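Long-range contact in intimin (Escherichia coli O127:H6 str. E2348/69, PDB 6TQD), which serves as an outer-membrane adhesin whose extracellular Ig-like passenger domains probably carry its adhesive end away from the bacterial surface: residues A[17-28]-A[60-69]. Numbering follows the deposited sequence. Where two conformers were deposited one is given.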
loop_
_atom_site.group_PDB
_atom_site.type_symbol
_atom_site.label_atom_id
_atom_site.label_comp_id
_atom_site.label_asym_id
_atom_site.label_seq_id
_atom_site.Cartn_x
_atom_site.Cartn_y
_atom_site.Cartn_z
ATOM N N THR A 17 6.353 -2.478 -5.013
ATOM C CA THR A 17 5.240 -3.076 -5.714
ATOM C C THR A 17 5.254 -4.585 -5.492
ATOM O O THR A 17 6.313 -5.217 -5.413
ATOM C CB THR A 17 5.388 -2.809 -7.215
ATOM O OG1 THR A 17 5.356 -1.397 -7.458
ATOM C CG2 THR A 17 4.214 -3.442 -7.994
ATOM N N GLU A 18 4.060 -5.161 -5.406
ATOM C CA GLU A 18 3.910 -6.603 -5.256
ATOM C C GLU A 18 4.729 -7.332 -6.311
ATOM O O GLU A 18 4.783 -6.920 -7.471
ATOM C CB GLU A 18 2.421 -6.957 -5.399
ATOM C CG GLU A 18 1.788 -6.518 -6.725
ATOM C CD GLU A 18 0.327 -6.910 -6.839
ATOM O OE1 GLU A 18 -0.493 -6.052 -7.266
ATOM O OE2 GLU A 18 -0.012 -8.065 -6.494
ATOM N N ARG A 19 5.383 -8.412 -5.886
ATOM C CA ARG A 19 6.190 -9.293 -6.724
ATOM C C ARG A 19 7.493 -8.658 -7.206
ATOM O O ARG A 19 8.192 -9.254 -8.037
ATOM C CB ARG A 19 5.393 -9.848 -7.914
ATOM C CG ARG A 19 4.159 -10.650 -7.518
ATOM C CD ARG A 19 3.493 -11.287 -8.737
ATOM N NE ARG A 19 2.260 -12.002 -8.405
ATOM C CZ ARG A 19 1.049 -11.450 -8.374
ATOM N NH1 ARG A 19 0.885 -10.160 -8.642
ATOM N NH2 ARG A 19 -0.007 -12.194 -8.067
ATOM N N SER A 20 7.851 -7.476 -6.712
ATOM C CA SER A 20 9.122 -6.875 -7.098
ATOM C C SER A 20 10.276 -7.397 -6.234
ATOM O O SER A 20 10.081 -7.986 -5.167
ATOM C CB SER A 20 9.062 -5.343 -7.007
ATOM O OG SER A 20 8.954 -4.883 -5.679
ATOM N N THR A 21 11.487 -7.180 -6.732
ATOM C CA THR A 21 12.714 -7.465 -6.002
ATOM C C THR A 21 13.279 -6.153 -5.482
ATOM O O THR A 21 13.471 -5.208 -6.248
ATOM C CB THR A 21 13.733 -8.134 -6.932
ATOM O OG1 THR A 21 13.214 -9.383 -7.404
ATOM C CG2 THR A 21 15.040 -8.387 -6.194
ATOM N N GLN A 22 13.546 -6.097 -4.180
ATOM C CA GLN A 22 13.957 -4.874 -3.505
ATOM C C GLN A 22 15.273 -5.120 -2.779
ATOM O O GLN A 22 15.343 -5.962 -1.876
ATOM C CB GLN A 22 12.888 -4.439 -2.504
ATOM C CG GLN A 22 11.559 -4.100 -3.151
ATOM C CD GLN A 22 11.621 -2.819 -3.959
ATOM O OE1 GLN A 22 12.436 -1.940 -3.681
ATOM N NE2 GLN A 22 10.763 -2.707 -4.964
ATOM N N LYS A 23 16.303 -4.370 -3.160
ATOM C CA LYS A 23 17.589 -4.467 -2.485
ATOM C C LYS A 23 17.466 -3.933 -1.063
ATOM O O LYS A 23 16.775 -2.947 -0.815
ATOM C CB LYS A 23 18.635 -3.655 -3.244
ATOM C CG LYS A 23 20.030 -3.699 -2.650
ATOM C CD LYS A 23 20.953 -2.691 -3.327
ATOM C CE LYS A 23 22.298 -2.585 -2.617
ATOM N NZ LYS A 23 22.177 -2.014 -1.243
ATOM N N ILE A 24 18.153 -4.596 -0.136
ATOM C CA ILE A 24 18.181 -4.235 1.273
ATOM C C ILE A 24 19.535 -3.628 1.590
ATOM O O ILE A 24 20.570 -4.212 1.261
ATOM C CB ILE A 24 17.955 -5.487 2.140
ATOM C CG1 ILE A 24 16.573 -6.096 1.876
ATOM C CG2 ILE A 24 18.118 -5.134 3.602
ATOM C CD1 ILE A 24 16.420 -7.530 2.318
ATOM N N GLN A 25 19.537 -2.462 2.225
ATOM C CA GLN A 25 20.765 -1.808 2.657
ATOM C C GLN A 25 21.022 -2.121 4.126
ATOM O O GLN A 25 20.198 -1.790 4.992
ATOM C CB GLN A 25 20.727 -0.302 2.417
ATOM C CG GLN A 25 22.043 0.379 2.747
ATOM C CD GLN A 25 22.014 1.877 2.531
ATOM O OE1 GLN A 25 20.983 2.446 2.177
ATOM N NE2 GLN A 25 23.154 2.524 2.738
ATOM N N LEU A 26 22.153 -2.776 4.392
ATOM C CA LEU A 26 22.618 -3.077 5.738
ATOM C C LEU A 26 23.876 -2.269 6.015
ATOM O O LEU A 26 24.727 -2.099 5.128
ATOM C CB LEU A 26 22.963 -4.566 5.855
ATOM C CG LEU A 26 21.863 -5.577 5.505
ATOM C CD1 LEU A 26 22.399 -7.003 5.672
ATOM C CD2 LEU A 26 20.625 -5.363 6.334
ATOM N N ILE A 27 24.015 -1.782 7.247
ATOM C CA ILE A 27 25.213 -1.060 7.673
ATOM C C ILE A 27 25.803 -1.820 8.855
ATOM O O ILE A 27 25.245 -1.797 9.960
ATOM C CB ILE A 27 24.916 0.400 8.032
ATOM C CG1 ILE A 27 24.359 1.146 6.813
ATOM C CG2 ILE A 27 26.177 1.094 8.525
ATOM C CD1 ILE A 27 23.941 2.577 7.086
ATOM N N VAL A 28 26.940 -2.476 8.627
ATOM C CA VAL A 28 27.598 -3.326 9.601
ATOM C C VAL A 28 28.891 -2.664 10.045
ATOM O O VAL A 28 29.649 -2.141 9.220
ATOM C CB VAL A 28 27.911 -4.709 8.995
ATOM C CG1 VAL A 28 28.826 -5.513 9.910
ATOM C CG2 VAL A 28 26.629 -5.467 8.699
ATOM N N GLN A 60 26.822 -9.442 2.996
ATOM C CA GLN A 60 25.745 -8.581 3.470
ATOM C C GLN A 60 24.802 -8.129 2.362
ATOM O O GLN A 60 24.032 -7.178 2.567
ATOM C CB GLN A 60 26.267 -7.339 4.211
ATOM C CG GLN A 60 27.045 -6.358 3.359
ATOM C CD GLN A 60 27.198 -5.005 4.038
ATOM O OE1 GLN A 60 26.413 -4.086 3.791
ATOM N NE2 GLN A 60 28.190 -4.880 4.897
ATOM N N ASP A 61 24.832 -8.779 1.198
ATOM C CA ASP A 61 24.056 -8.353 0.033
ATOM C C ASP A 61 22.800 -9.211 -0.063
ATOM O O ASP A 61 22.842 -10.339 -0.565
ATOM C CB ASP A 61 24.895 -8.465 -1.236
ATOM C CG ASP A 61 24.188 -7.910 -2.456
ATOM O OD1 ASP A 61 23.145 -7.244 -2.291
ATOM O OD2 ASP A 61 24.675 -8.146 -3.583
ATOM N N TYR A 62 21.676 -8.659 0.394
ATOM C CA TYR A 62 20.406 -9.361 0.424
ATOM C C TYR A 62 19.334 -8.540 -0.275
ATOM O O TYR A 62 19.461 -7.327 -0.451
ATOM C CB TYR A 62 19.977 -9.635 1.875
ATOM C CG TYR A 62 20.757 -10.773 2.464
ATOM C CD1 TYR A 62 21.988 -10.556 3.079
ATOM C CD2 TYR A 62 20.286 -12.063 2.384
ATOM C CE1 TYR A 62 22.712 -11.612 3.592
ATOM C CE2 TYR A 62 20.978 -13.109 2.907
ATOM C CZ TYR A 62 22.209 -12.881 3.496
ATOM O OH TYR A 62 22.904 -13.944 4.018
ATOM N N GLN A 63 18.280 -9.228 -0.674
ATOM C CA GLN A 63 17.145 -8.598 -1.331
ATOM C C GLN A 63 15.873 -9.288 -0.875
ATOM O O GLN A 63 15.881 -10.459 -0.482
ATOM C CB GLN A 63 17.256 -8.701 -2.854
ATOM C CG GLN A 63 17.240 -10.118 -3.388
ATOM C CD GLN A 63 17.780 -10.215 -4.812
ATOM O OE1 GLN A 63 18.330 -9.253 -5.351
ATOM N NE2 GLN A 63 17.592 -11.371 -5.429
ATOM N N ALA A 64 14.773 -8.558 -0.942
ATOM C CA ALA A 64 13.468 -9.090 -0.607
ATOM C C ALA A 64 12.686 -9.292 -1.895
ATOM O O ALA A 64 12.662 -8.401 -2.751
ATOM C CB ALA A 64 12.712 -8.137 0.318
ATOM N N ILE A 65 12.086 -10.467 -2.033
ATOM C CA ILE A 65 11.101 -10.755 -3.069
ATOM C C ILE A 65 9.741 -10.538 -2.424
ATOM O O ILE A 65 9.361 -11.258 -1.500
ATOM C CB ILE A 65 11.241 -12.181 -3.605
ATOM C CG1 ILE A 65 12.694 -12.475 -4.003
ATOM C CG2 ILE A 65 10.283 -12.385 -4.778
ATOM C CD1 ILE A 65 13.322 -11.443 -4.903
ATOM N N LEU A 66 9.010 -9.533 -2.900
ATOM C CA LEU A 66 7.764 -9.157 -2.255
ATOM C C LEU A 66 6.627 -10.076 -2.693
ATOM O O LEU A 66 6.570 -10.483 -3.859
ATOM C CB LEU A 66 7.427 -7.710 -2.600
ATOM C CG LEU A 66 8.045 -6.661 -1.660
ATOM C CD1 LEU A 66 9.548 -6.832 -1.549
ATOM C CD2 LEU A 66 7.705 -5.245 -2.091
ATOM N N PRO A 67 5.730 -10.440 -1.785
ATOM C CA PRO A 67 4.589 -11.280 -2.175
ATOM C C PRO A 67 3.584 -10.505 -3.024
ATOM O O PRO A 67 3.701 -9.297 -3.236
ATOM C CB PRO A 67 3.974 -11.698 -0.838
ATOM C CG PRO A 67 4.348 -10.629 0.095
ATOM C CD PRO A 67 5.716 -10.144 -0.344
ATOM N N ALA A 68 2.583 -11.233 -3.509
ATOM C CA ALA A 68 1.443 -10.600 -4.149
ATOM C C ALA A 68 0.657 -9.770 -3.141
ATOM O O ALA A 68 0.621 -10.064 -1.946
ATOM C CB ALA A 68 0.525 -11.651 -4.765
ATOM N N TYR A 69 0.016 -8.724 -3.644
ATOM C CA TYR A 69 -0.793 -7.861 -2.802
ATOM C C TYR A 69 -2.037 -8.611 -2.347
ATOM O O TYR A 69 -2.668 -9.332 -3.130
ATOM C CB TYR A 69 -1.210 -6.636 -3.605
ATOM C CG TYR A 69 -1.988 -5.597 -2.852
ATOM C CD1 TYR A 69 -1.363 -4.682 -2.022
ATOM C CD2 TYR A 69 -3.372 -5.530 -2.966
ATOM C CE1 TYR A 69 -2.090 -3.723 -1.341
ATOM C CE2 TYR A 69 -4.101 -4.581 -2.300
ATOM C CZ TYR A 69 -3.461 -3.680 -1.482
ATOM O OH TYR A 69 -4.202 -2.732 -0.816
HETATM O O HOH W 1 -2.391 -9.375 -5.887
HETATM O O HOH W 2 21.686 -6.553 2.154
#
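Two central, antiparallel strands of one sheet in a beta-sandwich of probable Ig-like type meet here, 21-24 beside 62-65, and illustrate how such a pairing is fastened beyond its regular backbone bonds. Gln22 and Ala64 form a hydrogen-bonded pair, Ala64 N reaching Gln22 O at 2.8 Å, and Leu66 N continues the series to Ser20 O with a nearly straight bond (174°). Within the type II turn from Thr17 to Ser20 the regular pairing gives way: Arg19 N bonds Pro67 O at 3.3 Å, the donor well above the carbonyl plane. Glu18, with CG turned between its backbone N and carbonyl carbon (chi1 58°) and the chain extended beyond, brings OE2 to Tyr69 N at 2.9 Å; the N-H comes from above the carboxylate plane. The same oxygen takes a water that also binds Tyr69 O and, in one of the two modelled conformers of Arg19, a salt bridge from NH1. On the inner face, Leu66 CD1 touches Gln22 CG at 3.8 Å; Ile98 and Val100 of the facing sheet pack against this leucine. Gln22 NE2, bonded to Ser20 OG at 2.9 Å, ties the strand to the turn, and that hydroxyl donates to Thr17 O. At the far end a water bridges Ile24 O and Tyr62 N where direct pairing lapses. Glu18 OE2 thus ties the turn to Tyr69, its charge probably eased by the N-H and the water, with Arg19 helping in one conformer.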